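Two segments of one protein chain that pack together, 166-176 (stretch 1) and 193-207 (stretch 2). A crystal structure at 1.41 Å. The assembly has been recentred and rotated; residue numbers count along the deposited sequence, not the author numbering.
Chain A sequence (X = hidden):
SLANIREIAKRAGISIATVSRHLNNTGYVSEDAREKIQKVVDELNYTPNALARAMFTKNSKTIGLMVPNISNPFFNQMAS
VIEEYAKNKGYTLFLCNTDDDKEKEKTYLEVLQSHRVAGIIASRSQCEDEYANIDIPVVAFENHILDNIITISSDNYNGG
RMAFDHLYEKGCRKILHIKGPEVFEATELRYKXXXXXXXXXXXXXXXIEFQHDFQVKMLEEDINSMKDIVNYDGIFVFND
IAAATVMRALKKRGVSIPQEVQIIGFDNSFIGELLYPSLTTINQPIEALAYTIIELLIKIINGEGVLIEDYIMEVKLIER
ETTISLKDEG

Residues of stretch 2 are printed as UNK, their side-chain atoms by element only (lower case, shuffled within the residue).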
# COMPACT_ATOMS: atom_id res chain seq x y z
N HIS A 166 -26.00 4.80 10.71
CA HIS A 166 -25.12 4.96 11.87
C HIS A 166 -24.92 6.45 12.20
O HIS A 166 -25.05 6.86 13.36
CB HIS A 166 -23.78 4.24 11.63
CG HIS A 166 -22.81 4.35 12.76
ND1 HIS A 166 -23.05 3.80 14.01
CD2 HIS A 166 -21.59 4.93 12.83
CE1 HIS A 166 -22.02 4.07 14.80
NE2 HIS A 166 -21.11 4.74 14.10
N LEU A 167 -24.62 7.27 11.20
CA LEU A 167 -24.47 8.70 11.46
C LEU A 167 -25.76 9.27 12.04
O LEU A 167 -25.75 10.04 13.00
CB LEU A 167 -24.11 9.48 10.21
CG LEU A 167 -22.70 9.18 9.70
CD1 LEU A 167 -22.47 10.03 8.46
CD2 LEU A 167 -21.65 9.50 10.76
N TYR A 168 -26.89 8.92 11.45
CA TYR A 168 -28.19 9.46 11.92
C TYR A 168 -28.48 9.03 13.37
O TYR A 168 -28.92 9.85 14.23
CB TYR A 168 -29.29 9.00 10.94
CG TYR A 168 -30.62 9.72 11.15
CD1 TYR A 168 -30.89 10.92 10.51
CD2 TYR A 168 -31.57 9.20 12.00
CE1 TYR A 168 -32.12 11.59 10.71
CE2 TYR A 168 -32.78 9.85 12.20
CZ TYR A 168 -33.04 11.04 11.55
OH TYR A 168 -34.25 11.69 11.76
N GLU A 169 -28.22 7.76 13.68
CA GLU A 169 -28.45 7.23 15.03
C GLU A 169 -27.58 7.97 16.03
O GLU A 169 -28.00 8.18 17.19
CB GLU A 169 -28.12 5.73 15.09
CG GLU A 169 -28.00 5.17 16.52
CD GLU A 169 -27.07 3.96 16.61
OE1 GLU A 169 -26.35 3.66 15.62
OE2 GLU A 169 -27.04 3.30 17.68
N LYS A 170 -26.39 8.40 15.60
CA LYS A 170 -25.49 9.18 16.48
C LYS A 170 -25.77 10.67 16.45
O LYS A 170 -24.92 11.47 16.88
CB LYS A 170 -24.02 8.93 16.12
CG LYS A 170 -23.54 7.49 16.33
CD LYS A 170 -24.06 6.90 17.65
CE LYS A 170 -23.65 5.45 17.82
NZ LYS A 170 -24.50 4.72 18.82
N GLY A 171 -26.94 11.06 15.94
CA GLY A 171 -27.41 12.43 16.08
C GLY A 171 -27.05 13.38 14.96
O GLY A 171 -27.37 14.58 15.02
N CYS A 172 -26.43 12.87 13.90
CA CYS A 172 -26.02 13.77 12.83
C CYS A 172 -27.21 14.16 11.97
O CYS A 172 -28.01 13.30 11.58
CB CYS A 172 -24.99 13.09 11.93
SG CYS A 172 -23.45 12.69 12.79
N ARG A 173 -27.30 15.46 11.67
CA ARG A 173 -28.36 15.95 10.79
C ARG A 173 -27.82 16.79 9.62
O ARG A 173 -28.43 16.80 8.56
CB ARG A 173 -29.42 16.75 11.58
CG ARG A 173 -30.09 15.94 12.70
CD ARG A 173 -30.97 14.81 12.16
NE ARG A 173 -31.67 14.05 13.20
CZ ARG A 173 -31.21 12.96 13.80
NH1 ARG A 173 -31.95 12.37 14.74
NH2 ARG A 173 -30.02 12.44 13.47
N LYS A 174 -26.71 17.49 9.83
CA LYS A 174 -26.00 18.14 8.75
C LYS A 174 -24.95 17.15 8.28
O LYS A 174 -23.97 16.94 8.96
CB LYS A 174 -25.31 19.40 9.23
CG LYS A 174 -26.27 20.50 9.74
CD LYS A 174 -25.49 21.59 10.49
CE LYS A 174 -26.42 22.69 11.00
NZ LYS A 174 -25.64 23.82 11.59
N ILE A 175 -25.17 16.56 7.11
CA ILE A 175 -24.35 15.42 6.67
C ILE A 175 -23.76 15.64 5.29
O ILE A 175 -24.46 16.14 4.39
CB ILE A 175 -25.20 14.15 6.70
CG1 ILE A 175 -25.51 13.80 8.16
CG2 ILE A 175 -24.52 12.98 5.96
CD1 ILE A 175 -26.56 12.70 8.32
N LEU A 176 -22.48 15.26 5.14
CA LEU A 176 -21.78 15.33 3.86
C LEU A 176 -21.39 13.93 3.46
O LEU A 176 -20.93 13.14 4.31
CB LEU A 176 -20.47 16.11 4.07
CG LEU A 176 -19.47 16.15 2.91
CD1 LEU A 176 -20.06 16.84 1.69
CD2 LEU A 176 -18.20 16.88 3.33
N UNK A 193 -27.20 4.02 -1.62
CA UNK A 193 -27.76 3.49 -0.36
C UNK A 193 -27.79 4.59 0.68
O UNK A 193 -28.73 4.69 1.48
N UNK A 194 -26.75 5.42 0.69
CA UNK A 194 -26.67 6.51 1.68
C UNK A 194 -27.80 7.51 1.42
O UNK A 194 -28.50 7.93 2.36
c UNK A 194 -25.07 9.46 2.52
c UNK A 194 -24.93 8.09 2.66
c UNK A 194 -24.70 10.32 3.54
c UNK A 194 -24.17 9.81 4.73
c UNK A 194 -24.00 8.44 4.88
c UNK A 194 -24.39 7.58 3.83
c UNK A 194 -25.30 7.18 1.52
N UNK A 195 -27.97 7.88 0.15
CA UNK A 195 -29.00 8.85 -0.22
C UNK A 195 -30.39 8.30 0.06
O UNK A 195 -31.25 9.02 0.59
c UNK A 195 -29.88 10.16 -2.27
c UNK A 195 -29.95 11.49 -1.49
c UNK A 195 -28.83 9.21 -1.70
c UNK A 195 -29.57 10.36 -3.76
N UNK A 196 -30.62 7.02 -0.26
CA UNK A 196 -31.94 6.44 0.02
C UNK A 196 -32.22 6.51 1.53
O UNK A 196 -33.36 6.73 1.95
c UNK A 196 -32.06 4.99 -0.45
o UNK A 196 -31.98 3.72 -2.47
o UNK A 196 -32.32 5.92 -2.62
c UNK A 196 -32.13 4.87 -1.96
N UNK A 197 -31.20 6.28 2.35
CA UNK A 197 -31.38 6.44 3.80
C UNK A 197 -31.79 7.85 4.19
O UNK A 197 -32.72 8.05 5.00
N UNK A 198 -31.11 8.84 3.62
CA UNK A 198 -31.44 10.23 3.91
C UNK A 198 -32.86 10.56 3.47
O UNK A 198 -33.58 11.26 4.18
c UNK A 198 -30.44 11.17 3.21
N UNK A 199 -33.27 10.05 2.31
CA UNK A 199 -34.62 10.35 1.81
C UNK A 199 -35.67 9.79 2.75
O UNK A 199 -36.74 10.41 2.94
c UNK A 199 -33.51 12.09 -3.44
c UNK A 199 -34.80 9.77 0.41
n UNK A 199 -34.07 11.02 -4.00
n UNK A 199 -32.72 12.88 -4.16
c UNK A 199 -33.92 10.43 -0.65
c UNK A 199 -34.63 11.60 -1.29
n UNK A 199 -33.75 12.38 -2.17
N UNK A 200 -35.39 8.64 3.34
CA UNK A 200 -36.34 8.01 4.27
C UNK A 200 -36.53 8.87 5.51
O UNK A 200 -37.59 8.84 6.14
c UNK A 200 -35.89 6.62 4.65
N UNK A 201 -35.52 9.66 5.86
CA UNK A 201 -35.62 10.56 7.03
C UNK A 201 -35.91 12.01 6.62
O UNK A 201 -35.82 12.93 7.44
c UNK A 201 -34.02 9.13 8.41
c UNK A 201 -35.13 8.63 9.35
c UNK A 201 -34.32 10.50 7.85
n UNK A 201 -34.62 6.13 9.22
c UNK A 201 -34.75 7.35 10.09
N UNK A 202 -36.22 12.23 5.35
CA UNK A 202 -36.49 13.58 4.87
C UNK A 202 -35.35 14.54 5.17
O UNK A 202 -35.57 15.71 5.52
c UNK A 202 -37.81 14.10 5.46
o UNK A 202 -39.59 12.54 5.64
o UNK A 202 -39.32 13.55 3.71
c UNK A 202 -39.00 13.35 4.90
N UNK A 203 -34.13 14.05 5.01
CA UNK A 203 -32.96 14.86 5.30
C UNK A 203 -32.25 15.20 4.01
O UNK A 203 -32.02 14.31 3.20
c UNK A 203 -31.00 14.90 7.04
c UNK A 203 -29.94 13.97 7.62
c UNK A 203 -31.77 15.64 8.15
c UNK A 203 -32.00 14.10 6.22
N UNK A 204 -31.92 16.47 3.81
CA UNK A 204 -31.09 16.85 2.68
C UNK A 204 -29.62 16.62 3.04
O UNK A 204 -29.20 16.95 4.16
c UNK A 204 -31.32 18.32 2.32
o UNK A 204 -32.00 20.87 1.33
o UNK A 204 -32.92 19.98 -0.46
c UNK A 204 -32.47 19.90 0.71
c UNK A 204 -32.52 18.55 1.41
N UNK A 205 -28.88 16.08 2.09
CA UNK A 205 -27.45 15.72 2.24
C UNK A 205 -26.64 16.50 1.21
O UNK A 205 -27.12 16.73 0.10
c UNK A 205 -27.21 14.25 1.86
c UNK A 205 -27.62 13.41 4.20
c UNK A 205 -25.71 13.92 1.89
c UNK A 205 -28.01 13.31 2.76
N UNK A 206 -25.39 16.83 1.54
CA UNK A 206 -24.51 17.47 0.57
C UNK A 206 -23.51 16.44 0.06
O UNK A 206 -23.19 15.50 0.78
o UNK A 206 -24.11 20.67 2.33
c UNK A 206 -23.72 18.60 1.23
o UNK A 206 -25.69 19.90 0.98
c UNK A 206 -24.57 19.82 1.53
N UNK A 207 -23.04 16.63 -1.18
CA UNK A 207 -22.07 15.72 -1.79
C UNK A 207 -20.87 16.48 -2.33
O UNK A 207 -21.00 17.60 -2.85
c UNK A 207 -26.26 13.76 -2.23
c UNK A 207 -23.88 14.11 -2.53
c UNK A 207 -24.70 12.08 -1.50
c UNK A 207 -22.73 14.96 -2.96
c UNK A 207 -26.01 12.53 -1.64
c UNK A 207 -25.20 14.55 -2.68
c UNK A 207 -23.65 12.88 -1.96
O HOH W 1 -34.76 13.58 10.10
O HOH W 2 -27.26 17.92 5.59

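Position 193 has no side-chain atoms. It is G193, in a helix that begins earlier in the chain, out of reach of stretch 1.

Position 194 carries one carbon and then a ring of six carbons. The ring edge meets I175 and L167. It is F194. CZ lies 3.4 Å from I175 CG2 and 4.1 Å from L167 CD1.

Position 195 has four carbons, forked at the second. It is L195, out of reach.

Position 196 has two carbons, the second carrying two oxygens. It is D196, also out of reach.

Position 197 has no side-chain atoms. It is G197.

Position 198 has a single carbon. It is A198, without contact.

Position 199 has three carbons, a nitrogen, and a carbon bearing two more nitrogens. That guanidinium identifies R199, far from stretch 1.

Position 200 has one carbon. It is A200, the last helical residue.

Position 201 has four carbons in a row ending in nitrogen. The chain lies over one face of the Y168 ring. It is K201. Its CG sits 3.9 Å from the centroid of the Y168 ring, a CH-pi contact. The cation is farther off, NZ being 5.5 Å from that centroid, so its attraction is weak at most. A water joins Y168 OH to K201 O.

Position 202 has two carbons, the second carrying two oxygens. It is D202, with positive phi and no contact.

Position 203 has four carbons, forked at the second, and points toward stretch 1. One carbon packs against I175 and R173 and sits at the edge of the Y168 ring. It is L203. That carbon, CD2, lies 3.3 Å from R173 O and 3.7 Å from I175 CD1.

Position 204 has three carbons, the third carrying two oxygens. The side chain leads away. It is E204. Its backbone O accepts from a water that also accepts from I175 N.

Position 205 has four carbons, forked at the first, one arm two carbons long. The long arm reaches I175. It is I205. CD1 lies 3.6 Å from I175 CB.

Position 206 has two carbons, the second carrying two oxygens. The first carbon approaches L176. It is D206. Its N donates to I175 O at 3.1 Å.

Position 207 has one carbon and a six-carbon ring. It is F207, its CA-to-CB bond pointing away.

The contact joins two parts. L176 and D206 pair in a parallel bridge, where L176 CA also approaches D206 O at 3.4 Å. Beside it, I175 packs against F194, L203 and I205, while K201 covers Y168.

Stretch 2, residues 193-207: GFLDGARAKDLEIDF
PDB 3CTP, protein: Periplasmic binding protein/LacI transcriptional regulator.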